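Local structure of sucrose 6(F)-phosphate phosphorylase (Thermoanaerobacterium thermosaccharolyticum DSM 571, 6S9V) at residues P57-G62 against Y71-P76; D462-T467 against C475-D480; I126-L131 against K166-F171. The protein is a phosphorylase of the alpha-amylase family, with a TIM-barrel core and a separate five-stranded antiparallel sheet. All blocks are in the same frame, centred on the assembly; numbering follows the deposited sequence.

Contact 1 (P57-G62 against Y71-P76); sequences PFPSSG and YSEIEP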
loop_
_atom_site.group_PDB
_atom_site.type_symbol
_atom_site.label_atom_id
_atom_site.label_comp_id
_atom_site.label_asym_id
_atom_site.label_seq_id
_atom_site.Cartn_x
_atom_site.Cartn_y
_atom_site.Cartn_z
ATOM N N PRO A 57 5.297 -12.101 3.634
ATOM C CA PRO A 57 5.528 -13.541 3.434
ATOM C C PRO A 57 6.035 -14.288 4.663
ATOM O O PRO A 57 6.502 -15.420 4.509
ATOM C CB PRO A 57 6.605 -13.533 2.342
ATOM C CG PRO A 57 7.466 -12.346 2.738
ATOM C CD PRO A 57 6.495 -11.310 3.291
ATOM N N PHE A 58 5.979 -13.689 5.848
ATOM C CA PHE A 58 6.466 -14.333 7.060
ATOM C C PHE A 58 5.369 -15.188 7.678
ATOM O O PHE A 58 4.182 -14.969 7.421
ATOM C CB PHE A 58 6.961 -13.262 8.032
ATOM C CG PHE A 58 7.647 -12.128 7.333
ATOM C CD1 PHE A 58 8.901 -12.302 6.782
ATOM C CD2 PHE A 58 7.015 -10.908 7.172
ATOM C CE1 PHE A 58 9.519 -11.272 6.109
ATOM C CE2 PHE A 58 7.636 -9.872 6.507
ATOM C CZ PHE A 58 8.879 -10.063 5.961
ATOM N N PRO A 59 5.732 -16.188 8.482
ATOM C CA PRO A 59 4.705 -16.952 9.206
ATOM C C PRO A 59 3.808 -15.998 9.972
ATOM O O PRO A 59 4.284 -15.089 10.652
ATOM C CB PRO A 59 5.509 -17.854 10.147
ATOM C CG PRO A 59 6.890 -17.873 9.598
ATOM C CD PRO A 59 7.096 -16.553 8.913
ATOM N N SER A 60 2.498 -16.197 9.842
ATOM C CA SER A 60 1.528 -15.241 10.356
ATOM C C SER A 60 0.313 -15.979 10.888
ATOM O O SER A 60 -0.087 -17.016 10.351
ATOM C CB SER A 60 1.123 -14.248 9.263
ATOM O OG SER A 60 0.065 -13.400 9.661
ATOM N N SER A 61 -0.295 -15.420 11.931
ATOM C CA SER A 61 -1.441 -16.068 12.562
ATOM C C SER A 61 -2.784 -15.431 12.203
ATOM O O SER A 61 -3.802 -15.765 12.829
ATOM C CB SER A 61 -1.269 -16.076 14.081
ATOM O OG SER A 61 -1.397 -14.781 14.629
ATOM N N GLY A 62 -2.823 -14.545 11.216
ATOM C CA GLY A 62 -4.078 -13.961 10.780
ATOM C C GLY A 62 -3.845 -12.782 9.865
ATOM O O GLY A 62 -2.712 -12.352 9.637
ATOM N N TYR A 71 10.201 -12.709 11.757
ATOM C CA TYR A 71 10.784 -12.289 10.491
ATOM C C TYR A 71 12.042 -13.073 10.131
ATOM O O TYR A 71 12.633 -12.826 9.074
ATOM C CB TYR A 71 11.129 -10.799 10.519
ATOM C CG TYR A 71 9.961 -9.860 10.705
ATOM C CD1 TYR A 71 9.524 -9.506 11.975
ATOM C CD2 TYR A 71 9.319 -9.299 9.611
ATOM C CE1 TYR A 71 8.482 -8.622 12.150
ATOM C CE2 TYR A 71 8.259 -8.418 9.776
ATOM C CZ TYR A 71 7.843 -8.091 11.046
ATOM O OH TYR A 71 6.801 -7.205 11.202
ATOM N N SER A 72 12.469 -13.998 10.985
ATOM C CA SER A 72 13.721 -14.712 10.761
ATOM C C SER A 72 13.576 -15.838 9.749
ATOM O O SER A 72 14.580 -16.458 9.385
ATOM C CB SER A 72 14.256 -15.254 12.090
ATOM O OG SER A 72 13.335 -16.163 12.668
ATOM N N GLU A 73 12.364 -16.115 9.282
ATOM C CA GLU A 73 12.164 -17.072 8.208
ATOM C C GLU A 73 10.981 -16.627 7.366
ATOM O O GLU A 73 10.097 -15.893 7.825
ATOM C CB GLU A 73 11.926 -18.501 8.720
ATOM C CG GLU A 73 10.651 -18.660 9.500
ATOM C CD GLU A 73 10.231 -20.111 9.698
ATOM O OE1 GLU A 73 11.064 -21.035 9.524
ATOM O OE2 GLU A 73 9.051 -20.319 10.046
ATOM N N ILE A 74 10.981 -17.088 6.130
ATOM C CA ILE A 74 9.817 -16.968 5.262
ATOM C C ILE A 74 8.862 -18.110 5.588
ATOM O O ILE A 74 9.287 -19.222 5.923
ATOM C CB ILE A 74 10.255 -16.988 3.784
ATOM C CG1 ILE A 74 11.146 -15.772 3.478
ATOM C CG2 ILE A 74 9.039 -17.058 2.866
ATOM C CD1 ILE A 74 10.524 -14.426 3.792
ATOM N N GLU A 75 7.564 -17.835 5.514
ATOM C CA GLU A 75 6.553 -18.872 5.686
ATOM C C GLU A 75 6.871 -20.053 4.767
ATOM O O GLU A 75 6.914 -19.879 3.544
ATOM C CB GLU A 75 5.173 -18.293 5.386
ATOM C CG GLU A 75 4.066 -19.317 5.121
ATOM C CD GLU A 75 3.961 -20.365 6.200
ATOM O OE1 GLU A 75 4.092 -20.018 7.392
ATOM O OE2 GLU A 75 3.743 -21.543 5.850
ATOM N N PRO A 76 7.116 -21.258 5.314
ATOM C CA PRO A 76 7.577 -22.360 4.448
ATOM C C PRO A 76 6.600 -22.761 3.356
ATOM O O PRO A 76 7.040 -23.270 2.316
ATOM C CB PRO A 76 7.835 -23.502 5.447
ATOM C CG PRO A 76 8.176 -22.792 6.725
ATOM C CD PRO A 76 7.316 -21.560 6.745
#
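F58 and Y71 meet as a T-shaped (edge-to-face) aromatic pair, with ring centroids 4.8 Å apart and planes at 59°. The edge of Y71 is turned to the face of F58: Y71 CD2 stands over the centre of the phenyl ring, and the CD of P57 covers the opposite face nearer the rim. In the plane of the same ring, the carbonyl oxygen E73 O lies at the edge, 3.9 Å from F58 CD1.

Apolar packing continues at I74, whose CD1 reaches P57 CG at 3.8 Å and F58 CD1 at 4.0 Å.

One backbone hydrogen bond links the two segments, from E75 N to P57 O (2.8 Å, 161°).

The two glutamates treat P59 differently. E73 brings OE2 to within 3.3 Å of P59 CG. In E75, CG is anti to the backbone N (chi1 163°) and the chain then bends at chi2; its OE1 lies 3.6 Å from P59 CA, while OE2 accepts a hydrogen bond from the backbone N of K77.

Both segments belong to the long loop between barrel strand 51-54 and helix 81-88. W81 and I84 of that helix pack on I74, W81 also touches F58 and hydrogen-bonds through NE1 to Y71 O, and Y71 OH is hydrogen-bonded to M98 N, just beyond barrel strand 92-97.

Contact 2 (D462-T467 against C475-D480); sequences DEIRLT and CSLFID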
loop_
_atom_site.group_PDB
_atom_site.type_symbol
_atom_site.label_atom_id
_atom_site.label_comp_id
_atom_site.label_asym_id
_atom_site.label_seq_id
_atom_site.Cartn_x
_atom_site.Cartn_y
_atom_site.Cartn_z
ATOM N N ASP A 462 -12.604 17.784 -21.362
ATOM C CA ASP A 462 -12.773 16.369 -21.668
ATOM C C ASP A 462 -11.559 15.774 -22.367
ATOM O O ASP A 462 -11.684 14.778 -23.087
ATOM C CB ASP A 462 -14.045 16.157 -22.497
ATOM C CG ASP A 462 -14.044 16.931 -23.806
ATOM O OD1 ASP A 462 -13.016 17.555 -24.155
ATOM O OD2 ASP A 462 -15.095 16.919 -24.491
ATOM N N GLU A 463 -10.375 16.336 -22.133
ATOM C CA GLU A 463 -9.134 15.801 -22.669
ATOM C C GLU A 463 -8.108 15.732 -21.546
ATOM O O GLU A 463 -8.276 16.341 -20.488
ATOM C CB GLU A 463 -8.593 16.665 -23.815
ATOM C CG GLU A 463 -9.521 16.830 -24.996
ATOM C CD GLU A 463 -9.012 17.856 -25.995
ATOM O OE1 GLU A 463 -8.180 18.709 -25.611
ATOM O OE2 GLU A 463 -9.444 17.819 -27.163
ATOM N N ILE A 464 -7.045 14.969 -21.786
ATOM C CA ILE A 464 -5.874 14.930 -20.917
ATOM C C ILE A 464 -4.644 15.031 -21.806
ATOM O O ILE A 464 -4.502 14.261 -22.761
ATOM C CB ILE A 464 -5.831 13.643 -20.070
ATOM C CG1 ILE A 464 -6.983 13.639 -19.061
ATOM C CG2 ILE A 464 -4.487 13.506 -19.364
ATOM C CD1 ILE A 464 -7.258 12.289 -18.435
ATOM N N ARG A 465 -3.752 15.974 -21.495
ATOM C CA ARG A 465 -2.527 16.151 -22.273
ATOM C C ARG A 465 -1.373 16.356 -21.308
ATOM O O ARG A 465 -1.294 17.398 -20.651
ATOM C CB ARG A 465 -2.641 17.326 -23.243
ATOM C CG ARG A 465 -3.656 17.106 -24.351
ATOM C CD ARG A 465 -3.522 18.151 -25.470
ATOM N NE ARG A 465 -2.455 17.825 -26.414
ATOM C CZ ARG A 465 -2.250 18.458 -27.568
ATOM N NH1 ARG A 465 -3.040 19.461 -27.931
ATOM N NH2 ARG A 465 -1.253 18.093 -28.363
ATOM N N LEU A 466 -0.490 15.363 -21.224
ATOM C CA LEU A 466 0.666 15.380 -20.338
ATOM C C LEU A 466 1.916 15.003 -21.121
ATOM O O LEU A 466 1.885 14.084 -21.945
ATOM C CB LEU A 466 0.465 14.416 -19.170
ATOM C CG LEU A 466 -0.812 14.618 -18.349
ATOM C CD1 LEU A 466 -0.975 13.474 -17.348
ATOM C CD2 LEU A 466 -0.822 15.973 -17.637
ATOM N N THR A 467 3.026 15.689 -20.840
ATOM C CA THR A 467 4.245 15.524 -21.615
ATOM C C THR A 467 5.453 15.351 -20.707
ATOM O O THR A 467 5.586 16.042 -19.693
ATOM C CB THR A 467 4.476 16.739 -22.537
ATOM O OG1 THR A 467 3.477 16.776 -23.565
ATOM C CG2 THR A 467 5.868 16.695 -23.164
ATOM N N CYS A 475 7.655 12.388 -24.968
ATOM C CA CYS A 475 6.422 11.634 -25.168
ATOM C C CYS A 475 5.253 12.411 -24.586
ATOM O O CYS A 475 5.336 12.925 -23.465
ATOM C CB CYS A 475 6.500 10.230 -24.547
ATOM S SG CYS A 475 6.899 10.114 -22.795
ATOM N N SER A 476 4.174 12.511 -25.362
ATOM C CA SER A 476 3.005 13.312 -25.013
ATOM C C SER A 476 1.783 12.405 -25.019
ATOM O O SER A 476 1.411 11.865 -26.065
ATOM C CB SER A 476 2.819 14.473 -25.988
ATOM O OG SER A 476 3.961 15.306 -25.977
ATOM N N LEU A 477 1.188 12.230 -23.847
ATOM C CA LEU A 477 -0.052 11.484 -23.707
ATOM C C LEU A 477 -1.218 12.358 -24.133
ATOM O O LEU A 477 -1.317 13.519 -23.724
ATOM C CB LEU A 477 -0.227 11.046 -22.254
ATOM C CG LEU A 477 -1.574 10.432 -21.858
ATOM C CD1 LEU A 477 -1.760 9.081 -22.542
ATOM C CD2 LEU A 477 -1.692 10.306 -20.341
ATOM N N PHE A 478 -2.100 11.807 -24.957
ATOM C CA PHE A 478 -3.369 12.452 -25.247
ATOM C C PHE A 478 -4.481 11.446 -25.006
ATOM O O PHE A 478 -4.450 10.347 -25.570
ATOM C CB PHE A 478 -3.442 12.973 -26.679
ATOM C CG PHE A 478 -4.746 13.636 -26.999
ATOM C CD1 PHE A 478 -5.819 12.900 -27.478
ATOM C CD2 PHE A 478 -4.915 14.989 -26.780
ATOM C CE1 PHE A 478 -7.020 13.507 -27.750
ATOM C CE2 PHE A 478 -6.127 15.602 -27.062
ATOM C CZ PHE A 478 -7.175 14.858 -27.537
ATOM N N ILE A 479 -5.456 11.823 -24.182
ATOM C CA ILE A 479 -6.652 11.018 -23.952
ATOM C C ILE A 479 -7.872 11.850 -24.318
ATOM O O ILE A 479 -8.028 12.981 -23.842
ATOM C CB ILE A 479 -6.766 10.529 -22.496
ATOM C CG1 ILE A 479 -5.601 9.616 -22.120
ATOM C CG2 ILE A 479 -8.110 9.779 -22.296
ATOM C CD1 ILE A 479 -5.468 9.353 -20.619
ATOM N N ASP A 480 -8.718 11.298 -25.181
ATOM C CA ASP A 480 -10.053 11.829 -25.437
ATOM C C ASP A 480 -10.995 11.139 -24.458
ATOM O O ASP A 480 -11.289 9.949 -24.611
ATOM C CB ASP A 480 -10.456 11.578 -26.887
ATOM C CG ASP A 480 -11.824 12.145 -27.230
ATOM O OD1 ASP A 480 -12.551 12.587 -26.313
ATOM O OD2 ASP A 480 -12.161 12.163 -28.436
HETATM O O HOH W 1 -12.423 15.069 -26.019
HETATM O O HOH W 2 -0.745 15.647 -25.698
#
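R465 and F478 face each other across a non-hydrogen-bonded pair of an antiparallel beta hairpin, on the sheet face they share with E463, T467, S476 and D480. The phenyl group, its CG anti to the backbone N (chi1 180°), is met by the aliphatic part of the arginine: R465 CG is 3.5 Å from F478 CD2, and R465 CD lies in the ring plane at its edge. The guanidinium plane is turned 82° to that of the ring, and R465 NE donates to a water (2.9 Å) that in turn donates to L477 O, a bridge back to the facing strand.

E463 reaches the same ring with OE2 near its plane, 3.7 Å from F478 CZ; its OE1 accepts from the backbone N of R460. Farther along, T467 OG1 and S476 OG are hydrogen-bonded at 2.9 Å, and a weak bond joins T467 OG1 to E457 OE2.

On the other face, I464 and I479 lie side by side and point the same way, with CB atoms 4.1 Å apart. L466 and L477 form the next hydrogen-bonded pair. Both pairs have the reciprocal N-H to O bonds of their register, L477 N to L466 O being 2.7 Å long. This aliphatic row packs on helices 289-295 and 372-384.

The hairpin is thus amphipathic: aliphatic side chains turn to the helices, and polar or charged ones, with the ring of F478 among them, to the other side. Where the pairing ends, the carboxylates of D462, just before the strand, and D480 come near, OD2 to OD1 5.3 Å, a closeness that may mildly disfavour two full charges, offset in part by the K482 N-H that D480 OD1 accepts.

Contact 3 (I126-L131 against K166-F171); sequences ITLDKL and KVWTTF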
loop_
_atom_site.group_PDB
_atom_site.type_symbol
_atom_site.label_atom_id
_atom_site.label_comp_id
_atom_site.label_asym_id
_atom_site.label_seq_id
_atom_site.Cartn_x
_atom_site.Cartn_y
_atom_site.Cartn_z
ATOM N N ILE A 126 1.952 -3.143 25.101
ATOM C CA ILE A 126 1.288 -1.999 25.743
ATOM C C ILE A 126 0.275 -2.586 26.718
ATOM O O ILE A 126 -0.927 -2.663 26.463
ATOM C CB ILE A 126 0.649 -1.049 24.721
ATOM C CG1 ILE A 126 1.686 -0.575 23.700
ATOM C CG2 ILE A 126 0.024 0.147 25.431
ATOM C CD1 ILE A 126 1.109 0.278 22.576
ATOM N N THR A 127 0.781 -3.052 27.854
ATOM C CA THR A 127 -0.096 -3.340 28.979
ATOM C C THR A 127 -0.776 -2.041 29.400
ATOM O O THR A 127 -0.173 -0.964 29.351
ATOM C CB THR A 127 0.692 -3.956 30.132
ATOM O OG1 THR A 127 1.908 -3.228 30.330
ATOM C CG2 THR A 127 1.021 -5.419 29.828
ATOM N N LEU A 128 -2.051 -2.130 29.780
ATOM C CA LEU A 128 -2.836 -0.911 29.954
ATOM C C LEU A 128 -2.330 -0.041 31.104
ATOM O O LEU A 128 -2.693 1.137 31.172
ATOM C CB LEU A 128 -4.313 -1.243 30.175
ATOM C CG LEU A 128 -5.056 -1.940 29.031
ATOM C CD1 LEU A 128 -6.557 -1.704 29.178
ATOM C CD2 LEU A 128 -4.592 -1.520 27.665
ATOM N N ASP A 129 -1.519 -0.586 32.013
ATOM C CA ASP A 129 -0.941 0.244 33.064
ATOM C C ASP A 129 -0.002 1.310 32.510
ATOM O O ASP A 129 0.332 2.258 33.227
ATOM C CB ASP A 129 -0.204 -0.618 34.091
ATOM C CG ASP A 129 0.908 -1.446 33.480
ATOM O OD1 ASP A 129 1.037 -1.472 32.238
ATOM O OD2 ASP A 129 1.665 -2.068 34.256
ATOM N N LYS A 130 0.452 1.167 31.264
ATOM C CA LYS A 130 1.251 2.205 30.624
ATOM C C LYS A 130 0.417 3.397 30.172
ATOM O O LYS A 130 0.986 4.453 29.874
ATOM C CB LYS A 130 2.015 1.626 29.428
ATOM C CG LYS A 130 3.089 0.608 29.808
ATOM C CD LYS A 130 3.775 0.031 28.575
ATOM C CE LYS A 130 5.007 -0.790 28.930
ATOM N NZ LYS A 130 5.668 -1.393 27.717
ATOM N N LEU A 131 -0.910 3.259 30.127
ATOM C CA LEU A 131 -1.803 4.338 29.717
ATOM C C LEU A 131 -2.646 4.883 30.857
ATOM O O LEU A 131 -3.004 6.061 30.832
ATOM C CB LEU A 131 -2.728 3.854 28.597
ATOM C CG LEU A 131 -1.991 3.500 27.301
ATOM C CD1 LEU A 131 -2.910 2.741 26.351
ATOM C CD2 LEU A 131 -1.427 4.751 26.633
ATOM N N LYS A 166 -5.003 -7.128 30.278
ATOM C CA LYS A 166 -5.365 -6.455 29.041
ATOM C C LYS A 166 -4.126 -5.843 28.413
ATOM O O LYS A 166 -3.282 -5.274 29.110
ATOM C CB LYS A 166 -6.405 -5.367 29.305
ATOM C CG LYS A 166 -7.755 -5.901 29.733
ATOM C CD LYS A 166 -8.752 -4.773 29.940
ATOM C CE LYS A 166 -10.169 -5.308 30.058
ATOM N NZ LYS A 166 -10.446 -5.829 31.413
ATOM N N VAL A 167 -4.003 -6.001 27.095
ATOM C CA VAL A 167 -2.947 -5.363 26.323
ATOM C C VAL A 167 -3.586 -4.701 25.110
ATOM O O VAL A 167 -4.635 -5.131 24.618
ATOM C CB VAL A 167 -1.836 -6.342 25.876
ATOM C CG1 VAL A 167 -1.177 -6.982 27.084
ATOM C CG2 VAL A 167 -2.398 -7.390 24.939
ATOM N N TRP A 168 -2.939 -3.650 24.625
ATOM C CA TRP A 168 -3.473 -2.894 23.504
ATOM C C TRP A 168 -3.434 -3.725 22.227
ATOM O O TRP A 168 -2.419 -4.353 21.900
ATOM C CB TRP A 168 -2.677 -1.600 23.337
ATOM C CG TRP A 168 -3.475 -0.465 22.794
ATOM C CD1 TRP A 168 -3.493 -0.001 21.510
ATOM C CD2 TRP A 168 -4.415 0.329 23.523
ATOM N NE1 TRP A 168 -4.370 1.055 21.400
ATOM C CE2 TRP A 168 -4.952 1.272 22.624
ATOM C CE3 TRP A 168 -4.850 0.337 24.852
ATOM C CZ2 TRP A 168 -5.898 2.221 23.013
ATOM C CZ3 TRP A 168 -5.792 1.281 25.238
ATOM C CH2 TRP A 168 -6.305 2.207 24.318
ATOM N N THR A 169 -4.554 -3.720 21.500
ATOM C CA THR A 169 -4.663 -4.405 20.210
ATOM C C THR A 169 -5.513 -3.497 19.324
ATOM O O THR A 169 -6.744 -3.515 19.415
ATOM C CB THR A 169 -5.271 -5.801 20.345
ATOM O OG1 THR A 169 -6.594 -5.721 20.898
ATOM C CG2 THR A 169 -4.405 -6.666 21.258
ATOM N N THR A 170 -4.846 -2.686 18.496
ATOM C CA THR A 170 -5.551 -1.754 17.621
ATOM C C THR A 170 -6.412 -2.489 16.604
ATOM O O THR A 170 -7.527 -2.055 16.298
ATOM C CB THR A 170 -4.545 -0.853 16.899
ATOM O OG1 THR A 170 -3.883 -0.009 17.845
ATOM C CG2 THR A 170 -5.232 0.005 15.847
ATOM N N PHE A 171 -5.899 -3.585 16.051
ATOM C CA PHE A 171 -6.558 -4.340 15.000
ATOM C C PHE A 171 -6.868 -5.754 15.475
ATOM O O PHE A 171 -6.266 -6.263 16.420
ATOM C CB PHE A 171 -5.681 -4.425 13.745
ATOM C CG PHE A 171 -5.277 -3.099 13.199
ATOM C CD1 PHE A 171 -6.157 -2.370 12.427
ATOM C CD2 PHE A 171 -4.015 -2.575 13.458
ATOM C CE1 PHE A 171 -5.791 -1.152 11.902
ATOM C CE2 PHE A 171 -3.647 -1.347 12.945
ATOM C CZ PHE A 171 -4.541 -0.629 12.175
HETATM O O HOH W 3 0.108 -4.191 23.220
#
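I126 and W168 are joined by a hydrogen bond from W168 N to I126 O (2.9 Å, 155°), which with a weak one from L128 N to K166 O flanks a single bridge between T127 and V167. A water extends the pairing, accepting from I126 N and donating to W168 O.

The indole of W168 carries most of the side-chain contact. L131 CD1 sits over one face of its six-membered ring, 3.8 Å from the centroid and 28° off the normal, a CH-pi contact. L128, crossing the indole at about a right angle, brings CD2 in the ring plane to the edge, 3.4 Å from W168 CE3. I126 CB packs on W168 CB at 3.6 Å. The other methyl of L128, CD1, lies 3.7 Å from K166 CB.

Within the 126-131 segment, T127 places OG1 between its backbone N and carbonyl carbon (chi1 45°), where it donates to D129 OD1 at 2.7 Å on the syn side; D129 OD2 has a salt bridge to R117. This tie spans the start of the short 3-10 turn 128-130, which begins with L128 and is followed directly by L131, the two leucines that meet W168.

The loop following helix 107-115 is thereby fastened to the end of strand 164-168. T127 and V167 rest on F112 of that helix, K166 and V167 also touch strand 153-157, and W168 packs on D181 of strand 179-181.

Overall arrangement
Contacts 1 and 3 are largely buried and both belong to the alpha-amylase catalytic domain, their nearest atoms about 9 Å apart, whereas contact 2 lies on the opposite side of the chain's centre, about 33 Å from either at the nearest atoms. Contact 1 ties one barrel loop to itself, contact 3 joins a loop to a two-stranded sheet, and contact 2 pairs neighbouring strands of the five-stranded sheet; no secondary-structure element is shared. Contacts 1 and 3 both centre on an aromatic ring with few backbone bonds, one ring met by another aromatic, the other by leucine methyls. Contact 2, which is partly buried, relies on regular strand pairing and has aliphatic side chains on one face and mostly polar ones on the other.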